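Local coordinates for pyridoxamine 5'-phosphate oxidase-related, FMN-binding (PDB 3F7E), which is probably a reductase that uses the deazaflavin coenzyme F420 to reduce carbon-carbon double bonds, in a family related to the FMN-binding pyridoxamine 5'-phosphate oxidases, at residues A[11-25]-A[56-70]. Numbering follows the deposited sequence.
Sequences LLERPLYGHLATVRP and NIKANPAVAMSVIDP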
loop_
_atom_site.group_PDB
_atom_site.type_symbol
_atom_site.label_atom_id
_atom_site.label_comp_id
_atom_site.label_asym_id
_atom_site.label_seq_id
_atom_site.Cartn_x
_atom_site.Cartn_y
_atom_site.Cartn_z
ATOM N N LEU A 11 1.191 -15.517 4.959
ATOM C CA LEU A 11 0.478 -14.258 4.686
ATOM C C LEU A 11 0.100 -14.196 3.224
ATOM O O LEU A 11 -0.982 -13.728 2.906
ATOM C CB LEU A 11 1.279 -13.004 5.090
ATOM C CG LEU A 11 1.291 -12.642 6.573
ATOM C CD1 LEU A 11 2.309 -11.551 6.813
ATOM C CD2 LEU A 11 -0.111 -12.210 7.015
ATOM N N LEU A 12 0.953 -14.716 2.342
ATOM C CA LEU A 12 0.666 -14.700 0.915
ATOM C C LEU A 12 -0.336 -15.760 0.515
ATOM O O LEU A 12 -0.896 -15.685 -0.572
ATOM C CB LEU A 12 1.943 -14.880 0.110
ATOM C CG LEU A 12 2.988 -13.786 0.313
ATOM C CD1 LEU A 12 4.222 -14.111 -0.524
ATOM C CD2 LEU A 12 2.448 -12.390 -0.074
ATOM N N GLU A 13 -0.528 -16.776 1.371
ATOM C CA GLU A 13 -1.516 -17.823 1.085
ATOM C C GLU A 13 -2.943 -17.481 1.502
ATOM O O GLU A 13 -3.906 -18.180 1.168
ATOM C CB GLU A 13 -1.073 -19.141 1.741
ATOM C CG GLU A 13 0.181 -19.701 1.042
ATOM C CD GLU A 13 0.701 -20.998 1.654
ATOM O OE1 GLU A 13 0.197 -21.415 2.701
ATOM O OE2 GLU A 13 1.631 -21.607 1.085
ATOM N N ARG A 14 -3.069 -16.405 2.261
ATOM C CA ARG A 14 -4.353 -15.992 2.800
ATOM C C ARG A 14 -5.074 -15.009 1.876
ATOM O O ARG A 14 -4.419 -14.244 1.134
ATOM C CB ARG A 14 -4.158 -15.364 4.182
ATOM C CG ARG A 14 -3.720 -16.407 5.225
ATOM C CD ARG A 14 -3.282 -15.781 6.527
ATOM N NE ARG A 14 -4.359 -15.041 7.189
ATOM C CZ ARG A 14 -4.203 -14.294 8.284
ATOM N NH1 ARG A 14 -5.238 -13.630 8.809
ATOM N NH2 ARG A 14 -3.008 -14.202 8.861
ATOM N N PRO A 15 -6.428 -15.001 1.933
ATOM C CA PRO A 15 -7.216 -14.046 1.128
ATOM C C PRO A 15 -7.238 -12.654 1.779
ATOM O O PRO A 15 -8.293 -12.179 2.258
ATOM C CB PRO A 15 -8.606 -14.704 1.080
ATOM C CG PRO A 15 -8.703 -15.469 2.388
ATOM C CD PRO A 15 -7.285 -15.951 2.691
ATOM N N LEU A 16 -6.067 -12.014 1.782
ATOM C CA LEU A 16 -5.909 -10.678 2.326
ATOM C C LEU A 16 -5.694 -9.687 1.188
ATOM O O LEU A 16 -5.169 -10.044 0.133
ATOM C CB LEU A 16 -4.694 -10.622 3.261
ATOM C CG LEU A 16 -4.752 -11.589 4.457
ATOM C CD1 LEU A 16 -3.434 -11.485 5.254
ATOM C CD2 LEU A 16 -5.980 -11.326 5.335
ATOM N N TYR A 17 -6.055 -8.422 1.388
ATOM C CA TYR A 17 -5.702 -7.425 0.383
ATOM C C TYR A 17 -4.213 -7.142 0.369
ATOM O O TYR A 17 -3.557 -7.063 1.405
ATOM C CB TYR A 17 -6.455 -6.125 0.629
ATOM C CG TYR A 17 -7.890 -6.206 0.217
ATOM C CD1 TYR A 17 -8.876 -6.533 1.155
ATOM C CD2 TYR A 17 -8.268 -5.946 -1.102
ATOM C CE1 TYR A 17 -10.200 -6.603 0.788
ATOM C CE2 TYR A 17 -9.596 -6.015 -1.492
ATOM C CZ TYR A 17 -10.556 -6.358 -0.539
ATOM O OH TYR A 17 -11.885 -6.417 -0.896
ATOM N N GLY A 18 -3.671 -6.997 -0.833
ATOM C CA GLY A 18 -2.329 -6.489 -0.995
ATOM C C GLY A 18 -2.364 -5.085 -1.577
ATOM O O GLY A 18 -3.085 -4.831 -2.531
ATOM N N HIS A 19 -1.565 -4.192 -1.022
ATOM C CA HIS A 19 -1.591 -2.792 -1.457
ATOM C C HIS A 19 -0.402 -2.658 -2.400
ATOM O O HIS A 19 0.754 -2.683 -1.999
ATOM C CB HIS A 19 -1.534 -1.874 -0.237
ATOM C CG HIS A 19 -2.775 -1.972 0.582
ATOM N ND1 HIS A 19 -3.129 -3.013 1.427
ATOM C CD2 HIS A 19 -3.796 -1.084 0.624
ATOM C CE1 HIS A 19 -4.320 -2.731 1.957
ATOM N NE2 HIS A 19 -4.734 -1.571 1.481
ATOM N N LEU A 20 -0.708 -2.573 -3.699
ATOM C CA LEU A 20 0.282 -2.663 -4.785
ATOM C C LEU A 20 0.656 -1.273 -5.260
ATOM O O LEU A 20 -0.206 -0.515 -5.703
ATOM C CB LEU A 20 -0.284 -3.501 -5.958
ATOM C CG LEU A 20 0.714 -3.689 -7.101
ATOM C CD1 LEU A 20 1.892 -4.605 -6.672
ATOM C CD2 LEU A 20 0.004 -4.296 -8.301
ATOM N N ALA A 21 1.950 -0.969 -5.146
ATOM C CA ALA A 21 2.501 0.329 -5.547
ATOM C C ALA A 21 3.224 0.226 -6.868
ATOM O O ALA A 21 4.002 -0.724 -7.113
ATOM C CB ALA A 21 3.476 0.836 -4.484
ATOM N N THR A 22 3.005 1.220 -7.703
ATOM C CA THR A 22 3.651 1.368 -8.992
ATOM C C THR A 22 4.168 2.816 -9.058
ATOM O O THR A 22 3.852 3.626 -8.211
ATOM C CB THR A 22 2.668 1.087 -10.149
ATOM O OG1 THR A 22 1.507 1.931 -10.034
ATOM C CG2 THR A 22 2.272 -0.399 -10.224
ATOM N N VAL A 23 4.959 3.129 -10.080
ATOM C CA VAL A 23 5.477 4.485 -10.224
ATOM C C VAL A 23 5.015 5.010 -11.572
ATOM O O VAL A 23 5.122 4.308 -12.589
ATOM C CB VAL A 23 7.037 4.546 -10.112
ATOM C CG1 VAL A 23 7.509 5.966 -10.056
ATOM C CG2 VAL A 23 7.527 3.834 -8.883
ATOM N N ARG A 24 4.521 6.249 -11.560
ATOM C CA ARG A 24 4.148 6.909 -12.804
ATOM C C ARG A 24 5.391 7.360 -13.602
ATOM O O ARG A 24 6.466 7.523 -13.057
ATOM C CB ARG A 24 3.284 8.120 -12.494
ATOM C CG ARG A 24 2.003 7.785 -11.749
ATOM C CD ARG A 24 1.199 9.032 -11.345
ATOM N NE ARG A 24 -0.120 8.650 -10.843
ATOM C CZ ARG A 24 -1.263 8.814 -11.512
ATOM N NH1 ARG A 24 -1.268 9.367 -12.723
ATOM N NH2 ARG A 24 -2.409 8.418 -10.968
ATOM N N PRO A 25 5.246 7.577 -14.925
ATOM C CA PRO A 25 6.348 8.126 -15.720
ATOM C C PRO A 25 6.935 9.429 -15.185
ATOM O O PRO A 25 8.112 9.691 -15.425
ATOM C CB PRO A 25 5.712 8.338 -17.102
ATOM C CG PRO A 25 4.684 7.248 -17.178
ATOM C CD PRO A 25 4.089 7.239 -15.770
ATOM N N ASN A 56 1.526 2.583 -15.975
ATOM C CA ASN A 56 2.701 2.713 -15.111
ATOM C C ASN A 56 3.638 1.519 -15.320
ATOM O O ASN A 56 4.868 1.679 -15.486
ATOM C CB ASN A 56 2.309 2.770 -13.629
ATOM C CG ASN A 56 1.563 4.032 -13.257
ATOM O OD1 ASN A 56 1.519 4.998 -14.025
ATOM N ND2 ASN A 56 0.994 4.026 -12.060
ATOM N N ILE A 57 3.085 0.308 -15.297
ATOM C CA ILE A 57 3.910 -0.905 -15.354
ATOM C C ILE A 57 4.494 -1.123 -16.750
ATOM O O ILE A 57 5.581 -1.691 -16.853
ATOM C CB ILE A 57 3.167 -2.149 -14.806
ATOM C CG1 ILE A 57 1.897 -2.443 -15.529
ATOM C CG2 ILE A 57 2.874 -2.005 -13.335
ATOM C CD1 ILE A 57 1.425 -3.900 -15.339
ATOM N N LYS A 58 3.809 -0.651 -17.793
ATOM C CA LYS A 58 4.379 -0.733 -19.132
ATOM C C LYS A 58 5.631 0.125 -19.254
ATOM O O LYS A 58 6.550 -0.233 -20.001
ATOM C CB LYS A 58 3.367 -0.346 -20.213
ATOM C CG LYS A 58 2.171 -1.286 -20.302
ATOM C CD LYS A 58 2.572 -2.708 -20.689
ATOM C CE LYS A 58 3.023 -2.759 -22.125
ATOM N NZ LYS A 58 1.863 -2.504 -23.036
ATOM N N ALA A 59 5.700 1.249 -18.522
ATOM C CA ALA A 59 6.880 2.131 -18.577
ATOM C C ALA A 59 7.926 1.835 -17.499
ATOM O O ALA A 59 9.110 2.138 -17.695
ATOM C CB ALA A 59 6.441 3.594 -18.520
ATOM N N ASN A 60 7.510 1.226 -16.384
ATOM C CA ASN A 60 8.426 0.921 -15.300
ATOM C C ASN A 60 7.896 -0.358 -14.661
ATOM O O ASN A 60 6.898 -0.323 -13.970
ATOM C CB ASN A 60 8.458 2.062 -14.285
ATOM C CG ASN A 60 9.436 1.815 -13.172
ATOM O OD1 ASN A 60 9.837 0.674 -12.898
ATOM N ND2 ASN A 60 9.835 2.901 -12.500
ATOM N N PRO A 61 8.548 -1.499 -14.895
ATOM C CA PRO A 61 8.016 -2.784 -14.403
ATOM C C PRO A 61 8.214 -3.031 -12.902
ATOM O O PRO A 61 7.777 -4.073 -12.400
ATOM C CB PRO A 61 8.777 -3.818 -15.243
ATOM C CG PRO A 61 10.070 -3.160 -15.495
ATOM C CD PRO A 61 9.764 -1.700 -15.702
ATOM N N ALA A 62 8.865 -2.119 -12.189
ATOM C CA ALA A 62 9.140 -2.345 -10.775
ATOM C C ALA A 62 7.924 -2.006 -9.924
ATOM O O ALA A 62 7.350 -0.916 -10.045
ATOM C CB ALA A 62 10.349 -1.559 -10.322
ATOM N N VAL A 63 7.560 -2.917 -9.034
ATOM C CA VAL A 63 6.398 -2.763 -8.183
ATOM C C VAL A 63 6.746 -3.149 -6.736
ATOM O O VAL A 63 7.804 -3.737 -6.458
ATOM C CB VAL A 63 5.199 -3.615 -8.675
ATOM C CG1 VAL A 63 4.847 -3.240 -10.091
ATOM C CG2 VAL A 63 5.447 -5.135 -8.525
ATOM N N ALA A 64 5.835 -2.845 -5.815
ATOM C CA ALA A 64 5.985 -3.276 -4.425
ATOM C C ALA A 64 4.594 -3.548 -3.869
ATOM O O ALA A 64 3.661 -2.849 -4.210
ATOM C CB ALA A 64 6.706 -2.208 -3.592
HETATM N N MSE A 65 4.458 -4.546 -2.997
HETATM C CA MSE A 65 3.146 -4.878 -2.405
HETATM C C MSE A 65 3.302 -5.027 -0.903
HETATM O O MSE A 65 4.231 -5.676 -0.401
HETATM C CB MSE A 65 2.590 -6.197 -2.971
HETATM C CG MSE A 65 1.158 -6.461 -2.553
HETATM SE SE MSE A 65 0.461 -8.169 -3.148
HETATM C CE MSE A 65 1.267 -9.285 -1.782
ATOM N N SER A 66 2.374 -4.415 -0.179
ATOM C CA SER A 66 2.290 -4.471 1.282
ATOM C C SER A 66 1.041 -5.240 1.695
ATOM O O SER A 66 -0.086 -4.920 1.292
ATOM C CB SER A 66 2.221 -3.030 1.823
ATOM O OG SER A 66 1.860 -3.025 3.198
ATOM N N VAL A 67 1.230 -6.348 2.573
ATOM C CA VAL A 67 0.123 -7.116 3.130
ATOM C C VAL A 67 0.339 -7.135 4.638
ATOM O O VAL A 67 1.466 -7.306 5.113
ATOM C CB VAL A 67 -0.030 -8.522 2.441
ATOM C CG1 VAL A 67 1.224 -9.353 2.593
ATOM C CG2 VAL A 67 -1.264 -9.275 2.944
ATOM N N ILE A 68 -0.738 -6.893 5.383
ATOM C CA ILE A 68 -0.674 -6.889 6.832
ATOM C C ILE A 68 -1.682 -7.866 7.403
ATOM O O ILE A 68 -2.780 -8.030 6.868
ATOM C CB ILE A 68 -0.839 -5.443 7.405
ATOM C CG1 ILE A 68 -0.497 -5.374 8.898
ATOM C CG2 ILE A 68 -2.240 -4.869 7.118
ATOM C CD1 ILE A 68 -0.327 -3.944 9.406
ATOM N N ASP A 69 -1.306 -8.552 8.480
ATOM C CA ASP A 69 -2.252 -9.417 9.169
ATOM C C ASP A 69 -3.391 -8.516 9.698
ATOM O O ASP A 69 -3.118 -7.483 10.309
ATOM C CB ASP A 69 -1.519 -10.163 10.290
ATOM C CG ASP A 69 -2.400 -11.168 11.010
ATOM O OD1 ASP A 69 -2.150 -12.381 10.899
ATOM O OD2 ASP A 69 -3.364 -10.715 11.669
ATOM N N PRO A 70 -4.657 -8.894 9.432
ATOM C CA PRO A 70 -5.766 -7.991 9.786
ATOM C C PRO A 70 -6.020 -7.854 11.282
ATOM O O PRO A 70 -6.692 -6.906 11.715
ATOM C CB PRO A 70 -6.973 -8.635 9.096
ATOM C CG PRO A 70 -6.592 -10.113 8.993
ATOM C CD PRO A 70 -5.126 -10.092 8.702
HETATM O O HOH W 1 -5.183 -12.825 11.558
HETATM O O HOH W 2 -3.360 -6.259 3.995
HETATM O O HOH W 3 5.777 0.773 -11.595
HETATM O O HOH W 4 5.842 4.323 -15.174
HETATM O O HOH W 5 8.965 5.663 -13.293
#
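The antiparallel pairs His19-Ser66, Leu20-Met65 and Ala21-Ala64 join 18-23 to 62-68, and at each end of this ladder a water takes the place of a direct bond. One molecule donates to Tyr17 O and accepts from Ile68 N; another accepts from Val23 N and donates to Asn60 O and Ala62 O. Between them, the first and last pairs are hydrogen-bonded and the middle one is not, and the strand axes run at 160°. The Ala21 N to Ala64 O bond is 2.7 Å and almost straight.

Beyond the Val23 end, the ladder gives way to helix 52-59. Asn56 ND2 donates in its amide plane to Thr22 OG1 at 3.0 Å, while its OD1 is held by Gln52, so both ends of the amide are engaged. Thr22 has OG1 between its backbone N and carbonyl carbon (chi1 55°), which leaves CG2 to meet Ile57 CG2 at 3.6 Å. Asn60 OD1 accepts from Ala62 N, an Asx turn leading from the helix into the strand.

At the other end, Asp69 OD1 takes Arg14 NH2 at 2.9 Å in a salt bridge. The donor meets the oxygen 51° out of the carboxylate plane, whereas the oxygen lies near the guanidinium plane; a water also links Arg14 NH1 to Asp69 OD2. Leu16 CD1 sits over one guanidinium face, and its CB packs on Val67 CG2 at 3.7 Å. Met65, a selenomethionine bent at chi3, passes Gly18 CA and brings CE to Leu12 CD2 at 3.7 Å.

Leu20 and Met65 both reach Phe45 of strand 43-48, whereas His19 and Ser66 face the second subunit, where the two His19 rings stack. One side turned inward and the other toward the dimer partner is consistent with the split beta-barrel fold of FMN-binding pyridoxamine 5'-phosphate oxidase relatives.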